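Local atomic coordinates of galactose mutarotase related enzyme (PDB entry 3DCD), a protein that is of unestablished function but probably binds carbohydrates and may act as an isomerase of the aldose 1-epimerase family. Residues 61-66 against 266-271; 167-172 against 207-212. One frame throughout, in Å; residues are numbered along the deposited sequence.

Interaction 1: 61-66 against 266-271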
# COMPACT_ATOMS: atom_id res chain seq x y z
N TYR A 61 -4.26 -16.15 14.56
CA TYR A 61 -5.42 -16.70 13.91
C TYR A 61 -5.37 -18.21 14.05
O TYR A 61 -4.33 -18.77 14.43
CB TYR A 61 -5.46 -16.31 12.43
CG TYR A 61 -4.34 -16.88 11.57
CD1 TYR A 61 -4.50 -18.11 10.91
CD2 TYR A 61 -3.14 -16.18 11.38
CE1 TYR A 61 -3.50 -18.64 10.12
CE2 TYR A 61 -2.13 -16.70 10.57
CZ TYR A 61 -2.32 -17.93 9.95
OH TYR A 61 -1.32 -18.45 9.16
N THR A 62 -6.48 -18.86 13.76
CA THR A 62 -6.50 -20.32 13.72
C THR A 62 -6.82 -20.77 12.31
O THR A 62 -7.51 -20.08 11.56
CB THR A 62 -7.50 -20.96 14.73
OG1 THR A 62 -8.85 -20.56 14.43
CG2 THR A 62 -7.15 -20.57 16.17
N TYR A 63 -6.26 -21.91 11.94
CA TYR A 63 -6.61 -22.52 10.67
C TYR A 63 -6.64 -24.00 10.90
O TYR A 63 -5.67 -24.57 11.43
CB TYR A 63 -5.59 -22.15 9.59
CG TYR A 63 -5.88 -22.80 8.25
CD1 TYR A 63 -6.99 -22.42 7.49
CD2 TYR A 63 -5.05 -23.80 7.76
CE1 TYR A 63 -7.26 -23.01 6.27
CE2 TYR A 63 -5.30 -24.40 6.54
CZ TYR A 63 -6.40 -24.01 5.80
OH TYR A 63 -6.64 -24.61 4.59
N LYS A 64 -7.77 -24.62 10.55
CA LYS A 64 -7.98 -26.05 10.80
C LYS A 64 -7.74 -26.42 12.26
O LYS A 64 -7.26 -27.50 12.55
CB LYS A 64 -7.10 -26.93 9.90
CG LYS A 64 -7.30 -26.74 8.39
CD LYS A 64 -8.72 -27.02 7.96
CE LYS A 64 -8.86 -26.93 6.45
NZ LYS A 64 -10.28 -26.73 6.07
N GLY A 65 -8.05 -25.51 13.18
CA GLY A 65 -7.91 -25.78 14.61
C GLY A 65 -6.54 -25.51 15.20
O GLY A 65 -6.33 -25.65 16.41
N LYS A 66 -5.60 -25.13 14.35
CA LYS A 66 -4.23 -24.89 14.82
C LYS A 66 -4.00 -23.39 14.89
O LYS A 66 -4.47 -22.65 14.03
CB LYS A 66 -3.21 -25.56 13.88
CG LYS A 66 -1.73 -25.40 14.32
CD LYS A 66 -0.81 -26.22 13.44
CE LYS A 66 0.63 -25.72 13.54
NZ LYS A 66 1.60 -26.60 12.79
N GLY A 266 -11.42 -15.19 14.68
CA GLY A 266 -10.02 -15.62 14.60
C GLY A 266 -9.76 -16.76 13.63
O GLY A 266 -8.61 -17.07 13.35
N ASP A 267 -10.83 -17.40 13.14
CA ASP A 267 -10.70 -18.46 12.15
C ASP A 267 -10.38 -17.87 10.78
O ASP A 267 -11.18 -17.12 10.22
CB ASP A 267 -11.99 -19.27 12.08
CG ASP A 267 -11.87 -20.49 11.18
OD1 ASP A 267 -10.95 -20.57 10.35
OD2 ASP A 267 -12.73 -21.38 11.33
N LEU A 268 -9.21 -18.20 10.23
CA LEU A 268 -8.82 -17.67 8.91
C LEU A 268 -9.89 -17.91 7.84
O LEU A 268 -10.08 -17.08 6.93
CB LEU A 268 -7.49 -18.29 8.47
CG LEU A 268 -6.82 -17.82 7.18
CD1 LEU A 268 -6.38 -16.37 7.30
CD2 LEU A 268 -5.62 -18.72 6.92
N GLU A 269 -10.57 -19.05 7.92
CA GLU A 269 -11.61 -19.36 6.95
C GLU A 269 -12.83 -18.47 7.10
O GLU A 269 -13.66 -18.42 6.19
CB GLU A 269 -12.03 -20.82 7.06
CG GLU A 269 -10.95 -21.79 6.60
CD GLU A 269 -11.44 -23.22 6.61
OE1 GLU A 269 -11.37 -23.89 7.67
OE2 GLU A 269 -11.90 -23.68 5.54
N HIS A 270 -12.98 -17.78 8.23
CA HIS A 270 -14.11 -16.85 8.42
C HIS A 270 -13.70 -15.38 8.34
O HIS A 270 -14.56 -14.48 8.47
CB HIS A 270 -14.79 -17.06 9.77
CG HIS A 270 -15.29 -18.45 9.99
ND1 HIS A 270 -15.50 -18.97 11.25
CD2 HIS A 270 -15.63 -19.43 9.12
CE1 HIS A 270 -15.95 -20.21 11.15
NE2 HIS A 270 -16.03 -20.51 9.86
N LYS A 271 -12.40 -15.12 8.15
CA LYS A 271 -11.89 -13.74 8.23
C LYS A 271 -12.40 -12.84 7.10
O LYS A 271 -12.09 -13.07 5.94
CB LYS A 271 -10.36 -13.72 8.30
CG LYS A 271 -9.72 -12.32 8.43
CD LYS A 271 -8.20 -12.45 8.51
CE LYS A 271 -7.52 -11.10 8.18
NZ LYS A 271 -7.98 -9.99 9.08
O HOH W 1 -9.99 -23.17 9.84
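A single beta bridge, Thr-62 to Asp-267, joins the beta hairpin of strands 60-63 and 66-69, whose two-residue loop is a type I' turn from Tyr-63 to Lys-66, to the loop between strands 249-256 and 275-277. Its bonding pattern is that of a parallel bridge: Thr-62 N donates to Gly-266 O (2.8 Å, N-H...O 166°), and Thr-62 O accepts from Leu-268 N (2.9 Å, 175°), so one residue is gripped on both its backbone polar atoms. Beyond the bridge the loop turns on itself. Asp-267 OD1 takes the N-H of Glu-269 from above the carboxylate plane, closing an Asx turn. Leu-268 lies alongside Tyr-61, and its CD2 comes 3.8 Å from Tyr-61 CE1. The same methyl reaches CD1 of Tyr-63, whose ring edge also meets Glu-269 CG, with CE1 at 3.9 Å. The Tyr-61 hydroxyl is bonded to Val-104 O, and Ile-137 of strand 136-147 backs both Leu-268 and Glu-269. At the solvent side, Lys-64 crosses Glu-269 at about a right angle in a long, weak salt bridge, NZ to OE1 3.4 Å. A water completes the junction, accepting from Lys-64 N at 2.7 Å while donating to Asp-267 OD1 at 2.8 Å and to Glu-269 OE1 at 2.7 Å.

Interaction 2: 167-172 against 207-212; sequences VTRVRI and YELRGN
Arg-171 and Tyr-207 face each other as a non-hydrogen-bonded antiparallel pair, the one bridge between these segments. Beside it Glu-208 N donates to Val-170 O at 2.9 Å, nearly straight at the hydrogen (175°), and on its other side Ile-172 and Ile-206 are bonded through their backbones. The side chain of Glu-208 then packs against Val-170 and Ile-172. Its CB lies 3.7 Å from Val-170 O. CG, anti to the carbonyl carbon (chi1 -71°), meets Ile-172 CD1 at 3.7 Å. With CD anti to CA (chi2 -176°), the chain is extended and lies side by side with Val-170, CD being 3.8 Å from Val-170 CG1. At the tip the oxygens part: OE1 touches Val-170 CB at 3.4 Å, whereas OE2 rests 3.5 Å from Ile-172 CD1, that side chain crossing at about a right angle. OE2 is also salt-bridged to Arg-184, which fixes the charged end. An alanine here would probably leave Arg-184 without this mate and open a gap beside Val-170 and the end of Ile-172. Where the backbones diverge, a water accepts from Val-170 N and donates to Glu-208 O. Further along, Leu-209 CD2 packs obliquely 3.7 Å from Arg-169 NE, with Arg-169 NH2 bonded to Pro-165 O. The pairing thus links strand 169-175, flanked by strands 178-179 and 185-187, to strand 205-208, itself paired with 236-240, while the Tyr-207 side chain touches Phe-161 and Met-163 of strand 159-164, Ala-187 of strand 185-187 and Ile-239 of strand 236-240.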
# COMPACT_ATOMS: atom_id res chain seq x y z
N VAL A 167 -17.70 10.83 -5.04
CA VAL A 167 -18.90 10.33 -4.39
C VAL A 167 -18.59 10.09 -2.94
O VAL A 167 -17.43 9.79 -2.59
CB VAL A 167 -19.42 9.03 -5.03
CG1 VAL A 167 -19.87 9.30 -6.49
CG2 VAL A 167 -18.39 7.90 -4.98
N THR A 168 -19.61 10.23 -2.09
CA THR A 168 -19.48 9.91 -0.68
C THR A 168 -19.29 8.39 -0.54
O THR A 168 -19.97 7.60 -1.22
CB THR A 168 -20.70 10.42 0.09
OG1 THR A 168 -20.68 11.86 0.07
CG2 THR A 168 -20.62 10.02 1.53
N ARG A 169 -18.35 7.99 0.31
CA ARG A 169 -17.99 6.60 0.49
C ARG A 169 -18.03 6.22 1.97
O ARG A 169 -17.86 7.08 2.85
CB ARG A 169 -16.57 6.34 -0.05
CG ARG A 169 -16.44 6.35 -1.58
CD ARG A 169 -14.95 6.39 -1.96
NE ARG A 169 -14.70 6.37 -3.41
CZ ARG A 169 -14.62 7.44 -4.19
NH1 ARG A 169 -14.84 8.67 -3.71
NH2 ARG A 169 -14.35 7.29 -5.48
N VAL A 170 -18.20 4.94 2.24
CA VAL A 170 -18.28 4.48 3.63
C VAL A 170 -16.87 4.45 4.21
O VAL A 170 -15.96 3.86 3.60
CB VAL A 170 -18.91 3.07 3.73
CG1 VAL A 170 -18.92 2.59 5.18
CG2 VAL A 170 -20.33 3.09 3.16
N ARG A 171 -16.67 5.11 5.35
CA ARG A 171 -15.41 5.00 6.10
C ARG A 171 -15.56 3.92 7.16
O ARG A 171 -16.59 3.87 7.85
CB ARG A 171 -15.07 6.31 6.81
CG ARG A 171 -13.74 6.27 7.58
CD ARG A 171 -13.61 7.44 8.54
NE ARG A 171 -12.61 7.17 9.58
CZ ARG A 171 -12.20 8.09 10.45
NH1 ARG A 171 -12.71 9.31 10.41
NH2 ARG A 171 -11.28 7.79 11.35
N ILE A 172 -14.54 3.09 7.31
CA ILE A 172 -14.50 2.11 8.39
C ILE A 172 -13.51 2.59 9.44
O ILE A 172 -12.30 2.54 9.20
CB ILE A 172 -14.06 0.71 7.91
CG1 ILE A 172 -14.86 0.30 6.65
CG2 ILE A 172 -14.20 -0.33 9.07
CD1 ILE A 172 -14.34 -0.98 5.97
N TYR A 207 -11.47 3.68 3.50
CA TYR A 207 -12.65 3.89 2.65
C TYR A 207 -12.98 2.65 1.83
O TYR A 207 -12.10 2.02 1.25
CB TYR A 207 -12.49 5.13 1.75
CG TYR A 207 -12.22 6.39 2.54
CD1 TYR A 207 -13.24 7.02 3.26
CD2 TYR A 207 -10.93 6.94 2.61
CE1 TYR A 207 -12.99 8.17 4.00
CE2 TYR A 207 -10.67 8.09 3.35
CZ TYR A 207 -11.71 8.71 4.02
OH TYR A 207 -11.44 9.84 4.75
N GLU A 208 -14.26 2.30 1.84
CA GLU A 208 -14.79 1.23 1.02
C GLU A 208 -14.88 1.75 -0.40
O GLU A 208 -15.50 2.78 -0.64
CB GLU A 208 -16.17 0.81 1.54
CG GLU A 208 -16.10 0.07 2.90
CD GLU A 208 -17.45 -0.43 3.39
OE1 GLU A 208 -18.49 -0.12 2.75
OE2 GLU A 208 -17.46 -1.12 4.43
N LEU A 209 -14.23 1.03 -1.33
CA LEU A 209 -14.22 1.39 -2.74
C LEU A 209 -15.13 0.48 -3.55
O LEU A 209 -15.36 -0.67 -3.17
CB LEU A 209 -12.80 1.32 -3.30
CG LEU A 209 -11.79 2.26 -2.64
CD1 LEU A 209 -10.41 2.10 -3.25
CD2 LEU A 209 -12.25 3.71 -2.80
N ARG A 210 -15.65 1.01 -4.66
CA ARG A 210 -16.52 0.28 -5.55
C ARG A 210 -16.04 0.54 -6.98
O ARG A 210 -15.55 1.64 -7.28
CB ARG A 210 -17.95 0.80 -5.38
CG ARG A 210 -18.54 0.59 -3.97
CD ARG A 210 -19.94 1.21 -3.85
NE ARG A 210 -20.85 0.65 -4.86
CZ ARG A 210 -21.42 -0.55 -4.79
NH1 ARG A 210 -21.22 -1.33 -3.73
NH2 ARG A 210 -22.21 -0.95 -5.77
N GLY A 211 -16.19 -0.47 -7.85
CA GLY A 211 -15.81 -0.35 -9.27
C GLY A 211 -14.30 -0.34 -9.46
O GLY A 211 -13.54 -0.62 -8.53
N ASN A 212 -13.84 0.02 -10.66
CA ASN A 212 -12.39 0.03 -10.93
C ASN A 212 -11.81 1.33 -11.46
O ASN A 212 -10.73 1.35 -12.06
CB ASN A 212 -11.99 -1.15 -11.82
CG ASN A 212 -12.92 -1.34 -13.00
OD1 ASN A 212 -13.30 -2.48 -13.32
ND2 ASN A 212 -13.30 -0.24 -13.66
O HOH W 2 -15.39 4.00 -4.89
O HOH W 3 -18.29 3.19 -0.13

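Interactions 1 and 2 are separate junctions in one predominantly beta chain: their centres are 28 Å apart, their nearest atoms about 11 Å. Interaction 1 is the more peripheral, its centre 25 Å from that of the chain against 16 Å for interaction 2. In sequence, interaction 2 is nested within the loop closed by interaction 1, whose segments are separated by 199 residues, whereas only 34 separate 167-172 from 207-212. Each rests on a single beta bridge, parallel in the first, where water ties a backbone N to two carboxylates, and antiparallel in the second, where water joins backbone to backbone. Neither involves a ligand or can be assigned to a sugar site from its geometry.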